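Local coordinates for histone acetyltransferase HPA2 and related acetyltransferases (PDB 2QEC), which probably transfers an acyl group, most likely acetyl from acetyl-CoA as in other GNAT-family enzymes, to an acceptor that is not established, at residues D19-F31 with W126-R138. The protein carries 1 engineered substitution. Sequence-based numbering, arbitrary orientation.
Sequences DVLVEAFANDPTF and WYLYTVATSSSAR. Engineered in segment 19-31: Thr30 (natural residue Ala). With EDO (1,2-ethanediol), chain D; EDO (1,2-ethanediol), chain G.
Ala132 CB lies 3.6 Å from Ala24 CB and 3.8 Å from Phe25 CE2; with a methyl on each side, the axes of helix 19-25 and strand 126-133 come to 7.5 Å. Leu21 CD2 closes this tight centre, sitting 3.8 Å from Thr130 CG2. The Phe25 ring lies alongside Thr130, the two side chains running antiparallel, with CE2 3.0 Å from Thr130 OG1; Phe31 CE2 and Ala24 CB cover opposite ring faces. Tyr129 OH meets the edge of the Phe31 ring in its plane, 3.3 Å from CE1, while hydrogen-bonding to Gln52 of helix 43-60. An 87° crossing places the N-terminal helix almost square across the central strand of the GNAT fold, where Tyr129 and Thr130 both face Leu78 in a classic beta bulge; in GNAT enzymes such a bulge typically accompanies splaying of this strand from its parallel neighbour, here 159-163, where acetyl-CoA usually binds. The solvent side is looser and polar. Exposed Glu23, with CG anti to the backbone N (chi1 -176°), extends OE1 past the strand end. There Ser135 N donates to Glu23 OE1 at 2.6 Å, nearly straight, on the syn side but tilted from the carboxylate plane. Ser135 OG adds a weak bond to OE1, and a water links OE2 to Ser136 N.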
loop_
_atom_site.group_PDB
_atom_site.type_symbol
_atom_site.label_atom_id
_atom_site.label_comp_id
_atom_site.label_asym_id
_atom_site.label_seq_id
_atom_site.Cartn_x
_atom_site.Cartn_y
_atom_site.Cartn_z
ATOM N N ASP A 19 -4.883 18.855 26.312
ATOM C CA ASP A 19 -6.257 18.866 26.829
ATOM C C ASP A 19 -7.238 18.387 25.781
ATOM O O ASP A 19 -8.172 17.630 26.086
ATOM C CB ASP A 19 -6.724 20.256 27.238
ATOM C CG ASP A 19 -6.079 20.759 28.502
ATOM O OD1 ASP A 19 -5.502 19.964 29.275
ATOM O OD2 ASP A 19 -6.141 21.980 28.700
ATOM N N VAL A 20 -7.073 18.870 24.559
ATOM C CA VAL A 20 -7.968 18.471 23.435
ATOM C C VAL A 20 -7.842 16.973 23.048
ATOM O O VAL A 20 -8.842 16.265 22.845
ATOM C CB VAL A 20 -7.766 19.379 22.191
ATOM C CG1 VAL A 20 -8.565 18.885 21.041
ATOM C CG2 VAL A 20 -8.236 20.829 22.514
ATOM N N LEU A 21 -6.619 16.485 22.959
ATOM C CA LEU A 21 -6.380 15.066 22.713
ATOM C C LEU A 21 -7.008 14.164 23.786
ATOM O O LEU A 21 -7.619 13.146 23.487
ATOM C CB LEU A 21 -4.873 14.824 22.615
ATOM C CG LEU A 21 -4.210 15.411 21.365
ATOM C CD1 LEU A 21 -2.683 15.557 21.529
ATOM C CD2 LEU A 21 -4.557 14.618 20.176
ATOM N N VAL A 22 -6.813 14.536 25.040
ATOM C CA VAL A 22 -7.330 13.766 26.164
ATOM C C VAL A 22 -8.862 13.734 26.130
ATOM O O VAL A 22 -9.464 12.680 26.329
ATOM C CB VAL A 22 -6.825 14.343 27.502
ATOM C CG1 VAL A 22 -7.546 13.690 28.680
ATOM C CG2 VAL A 22 -5.305 14.162 27.621
ATOM N N GLU A 23 -9.492 14.888 25.908
ATOM C CA GLU A 23 -10.944 14.959 25.865
ATOM C C GLU A 23 -11.422 14.100 24.732
ATOM O O GLU A 23 -12.358 13.348 24.893
ATOM C CB GLU A 23 -11.433 16.398 25.697
ATOM C CG GLU A 23 -12.948 16.531 25.741
ATOM C CD GLU A 23 -13.436 17.850 25.202
ATOM O OE1 GLU A 23 -13.447 18.001 23.970
ATOM O OE2 GLU A 23 -13.832 18.724 25.998
ATOM N N ALA A 24 -10.764 14.171 23.583
ATOM C CA ALA A 24 -11.219 13.419 22.444
ATOM C C ALA A 24 -11.062 11.904 22.701
ATOM O O ALA A 24 -11.918 11.115 22.341
ATOM C CB ALA A 24 -10.468 13.837 21.190
ATOM N N PHE A 25 -9.973 11.495 23.337
ATOM C CA PHE A 25 -9.613 10.074 23.323
ATOM C C PHE A 25 -9.746 9.382 24.682
ATOM O O PHE A 25 -9.365 8.235 24.807
ATOM C CB PHE A 25 -8.221 9.911 22.722
ATOM C CG PHE A 25 -8.146 10.325 21.267
ATOM C CD1 PHE A 25 -9.012 9.767 20.323
ATOM C CD2 PHE A 25 -7.242 11.281 20.845
ATOM C CE1 PHE A 25 -8.974 10.170 19.005
ATOM C CE2 PHE A 25 -7.203 11.687 19.529
ATOM C CZ PHE A 25 -8.056 11.141 18.605
ATOM N N ALA A 26 -10.299 10.072 25.678
ATOM C CA ALA A 26 -10.387 9.552 27.024
ATOM C C ALA A 26 -11.100 8.208 27.083
ATOM O O ALA A 26 -10.806 7.394 27.956
ATOM C CB ALA A 26 -11.089 10.549 27.940
ATOM N N ASN A 27 -12.046 7.977 26.174
ATOM C CA ASN A 27 -12.821 6.737 26.199
ATOM C C ASN A 27 -12.692 5.946 24.944
ATOM O O ASN A 27 -13.489 5.057 24.716
ATOM C CB ASN A 27 -14.297 7.019 26.469
ATOM C CG ASN A 27 -14.517 7.572 27.846
ATOM O OD1 ASN A 27 -14.836 8.749 28.012
ATOM N ND2 ASN A 27 -14.297 6.735 28.862
ATOM N N ASP A 28 -11.666 6.244 24.161
ATOM C CA ASP A 28 -11.454 5.576 22.897
ATOM C C ASP A 28 -10.673 4.264 23.036
ATOM O O ASP A 28 -9.505 4.295 23.385
ATOM C CB ASP A 28 -10.683 6.512 21.979
ATOM C CG ASP A 28 -10.703 6.065 20.538
ATOM O OD1 ASP A 28 -10.536 4.870 20.275
ATOM O OD2 ASP A 28 -10.878 6.932 19.664
ATOM N N PRO A 29 -11.278 3.112 22.647
ATOM C CA PRO A 29 -10.611 1.797 22.687
ATOM C C PRO A 29 -9.246 1.779 22.027
ATOM O O PRO A 29 -8.381 1.007 22.416
ATOM C CB PRO A 29 -11.559 0.891 21.867
ATOM C CG PRO A 29 -12.868 1.520 21.977
ATOM C CD PRO A 29 -12.652 3.001 22.126
ATOM N N THR A 30 -9.091 2.577 20.993
ATOM C CA THR A 30 -7.823 2.698 20.295
ATOM C C THR A 30 -6.684 3.076 21.258
ATOM O O THR A 30 -5.580 2.554 21.135
ATOM C CB THR A 30 -7.965 3.687 19.127
ATOM O OG1 THR A 30 -8.730 3.042 18.095
ATOM C CG2 THR A 30 -6.603 4.111 18.550
ATOM N N PHE A 31 -6.971 3.926 22.244
ATOM C CA PHE A 31 -5.957 4.330 23.218
ATOM C C PHE A 31 -6.018 3.548 24.503
ATOM O O PHE A 31 -4.991 3.149 25.017
ATOM C CB PHE A 31 -6.043 5.830 23.456
ATOM C CG PHE A 31 -5.503 6.617 22.326
ATOM C CD1 PHE A 31 -4.145 6.852 22.234
ATOM C CD2 PHE A 31 -6.348 7.093 21.324
ATOM C CE1 PHE A 31 -3.642 7.565 21.178
ATOM C CE2 PHE A 31 -5.852 7.821 20.260
ATOM C CZ PHE A 31 -4.496 8.053 20.176
ATOM N N TRP A 126 3.595 10.564 4.180
ATOM C CA TRP A 126 3.124 11.230 5.400
ATOM C C TRP A 126 2.239 10.271 6.201
ATOM O O TRP A 126 1.609 9.413 5.635
ATOM C CB TRP A 126 2.289 12.458 5.067
ATOM C CG TRP A 126 3.061 13.564 4.434
ATOM C CD1 TRP A 126 3.526 13.626 3.139
ATOM C CD2 TRP A 126 3.519 14.723 5.082
ATOM N NE1 TRP A 126 4.226 14.795 2.948
ATOM C CE2 TRP A 126 4.206 15.498 4.130
ATOM C CE3 TRP A 126 3.350 15.239 6.404
ATOM C CZ2 TRP A 126 4.752 16.735 4.446
ATOM C CZ3 TRP A 126 3.905 16.447 6.700
ATOM C CH2 TRP A 126 4.582 17.191 5.730
ATOM N N TYR A 127 2.208 10.412 7.524
ATOM C CA TYR A 127 1.300 9.619 8.358
ATOM C C TYR A 127 0.460 10.569 9.158
ATOM O O TYR A 127 1.020 11.328 9.887
ATOM C CB TYR A 127 2.104 8.746 9.322
ATOM C CG TYR A 127 1.356 7.957 10.390
ATOM C CD1 TYR A 127 0.133 7.354 10.135
ATOM C CD2 TYR A 127 1.897 7.809 11.672
ATOM C CE1 TYR A 127 -0.528 6.646 11.092
ATOM C CE2 TYR A 127 1.246 7.092 12.627
ATOM C CZ TYR A 127 0.046 6.497 12.332
ATOM O OH TYR A 127 -0.620 5.795 13.294
ATOM N N LEU A 128 -0.855 10.464 9.026
ATOM C CA LEU A 128 -1.790 11.141 9.907
ATOM C C LEU A 128 -2.065 10.237 11.081
ATOM O O LEU A 128 -2.801 9.251 10.938
ATOM C CB LEU A 128 -3.073 11.473 9.157
ATOM C CG LEU A 128 -4.140 12.114 10.056
ATOM C CD1 LEU A 128 -3.582 13.348 10.753
ATOM C CD2 LEU A 128 -5.364 12.406 9.225
ATOM N N TYR A 129 -1.461 10.579 12.225
ATOM C CA TYR A 129 -1.484 9.785 13.454
ATOM C C TYR A 129 -2.803 9.955 14.145
ATOM O O TYR A 129 -3.499 8.969 14.482
ATOM C CB TYR A 129 -0.302 10.132 14.369
ATOM C CG TYR A 129 -0.417 9.690 15.820
ATOM C CD1 TYR A 129 -0.690 8.363 16.168
ATOM C CD2 TYR A 129 -0.261 10.590 16.854
ATOM C CE1 TYR A 129 -0.804 7.976 17.536
ATOM C CE2 TYR A 129 -0.372 10.197 18.175
ATOM C CZ TYR A 129 -0.651 8.882 18.498
ATOM O OH TYR A 129 -0.744 8.523 19.836
ATOM N N THR A 130 -3.187 11.209 14.369
ATOM C CA THR A 130 -4.405 11.455 15.048
ATOM C C THR A 130 -4.991 12.811 14.631
ATOM O O THR A 130 -4.246 13.766 14.317
ATOM C CB THR A 130 -4.169 11.326 16.571
ATOM O OG1 THR A 130 -5.407 11.095 17.229
ATOM C CG2 THR A 130 -3.479 12.541 17.124
ATOM N N VAL A 131 -6.319 12.857 14.618
ATOM C CA VAL A 131 -7.088 14.090 14.441
ATOM C C VAL A 131 -8.150 14.122 15.507
ATOM O O VAL A 131 -8.906 13.174 15.693
ATOM C CB VAL A 131 -7.627 14.233 12.958
ATOM C CG1 VAL A 131 -8.400 13.025 12.537
ATOM C CG2 VAL A 131 -8.519 15.478 12.801
ATOM N N ALA A 132 -8.175 15.199 16.300
ATOM C CA ALA A 132 -9.064 15.308 17.386
ATOM C C ALA A 132 -9.765 16.640 17.340
ATOM O O ALA A 132 -9.146 17.653 16.991
ATOM C CB ALA A 132 -8.275 15.186 18.689
ATOM N N THR A 133 -11.040 16.612 17.700
ATOM C CA THR A 133 -11.947 17.763 17.726
ATOM C C THR A 133 -12.463 17.910 19.135
ATOM O O THR A 133 -12.850 16.913 19.749
ATOM C CB THR A 133 -13.174 17.505 16.802
ATOM O OG1 THR A 133 -12.711 17.396 15.448
ATOM C CG2 THR A 133 -14.215 18.614 16.865
ATOM N N SER A 134 -12.534 19.138 19.639
ATOM C CA SER A 134 -13.160 19.378 20.943
ATOM C C SER A 134 -14.646 19.005 20.911
ATOM O O SER A 134 -15.313 19.172 19.892
ATOM C CB SER A 134 -13.050 20.853 21.392
ATOM O OG SER A 134 -11.713 21.205 21.482
ATOM N N SER A 135 -15.162 18.534 22.043
ATOM C CA SER A 135 -16.561 18.123 22.136
ATOM C C SER A 135 -17.462 19.302 21.803
ATOM O O SER A 135 -18.424 19.182 21.021
ATOM C CB SER A 135 -16.888 17.622 23.557
ATOM O OG SER A 135 -15.934 16.647 23.970
ATOM N N SER A 136 -17.125 20.436 22.409
ATOM C CA SER A 136 -17.801 21.690 22.158
ATOM C C SER A 136 -17.858 22.095 20.682
ATOM O O SER A 136 -18.728 22.860 20.308
ATOM C CB SER A 136 -17.135 22.814 22.971
ATOM O OG SER A 136 -15.862 23.128 22.432
ATOM N N ALA A 137 -16.958 21.584 19.843
ATOM C CA ALA A 137 -16.867 22.035 18.456
ATOM C C ALA A 137 -17.266 20.937 17.484
ATOM O O ALA A 137 -16.951 21.026 16.312
ATOM C CB ALA A 137 -15.446 22.524 18.151
ATOM N N ARG A 138 -17.967 19.908 17.968
ATOM C CA ARG A 138 -18.450 18.810 17.093
ATOM C C ARG A 138 -19.408 19.388 16.038
ATOM O O ARG A 138 -20.126 20.337 16.302
ATOM C CB ARG A 138 -19.153 17.743 17.952
ATOM C CG ARG A 138 -19.571 16.495 17.194
ATOM C CD ARG A 138 -20.517 15.567 17.969
ATOM N NE ARG A 138 -21.461 16.283 18.830
ATOM C CZ ARG A 138 -22.546 16.942 18.413
ATOM N NH1 ARG A 138 -22.859 17.015 17.115
ATOM N NH2 ARG A 138 -23.321 17.550 19.309
HETATM C C1 EDO D . -7.301 9.608 11.578
HETATM O O1 EDO D . -7.201 8.232 11.219
HETATM C C2 EDO D . -6.512 9.877 12.859
HETATM O O2 EDO D . -7.373 10.081 14.010
HETATM C C1 EDO G . -12.327 14.356 12.300
HETATM O O1 EDO G . -12.076 13.480 11.178
HETATM C C2 EDO G . -12.200 13.678 13.676
HETATM O O2 EDO G . -12.105 14.638 14.757
HETATM O O HOH W 1 -15.096 20.583 24.552
#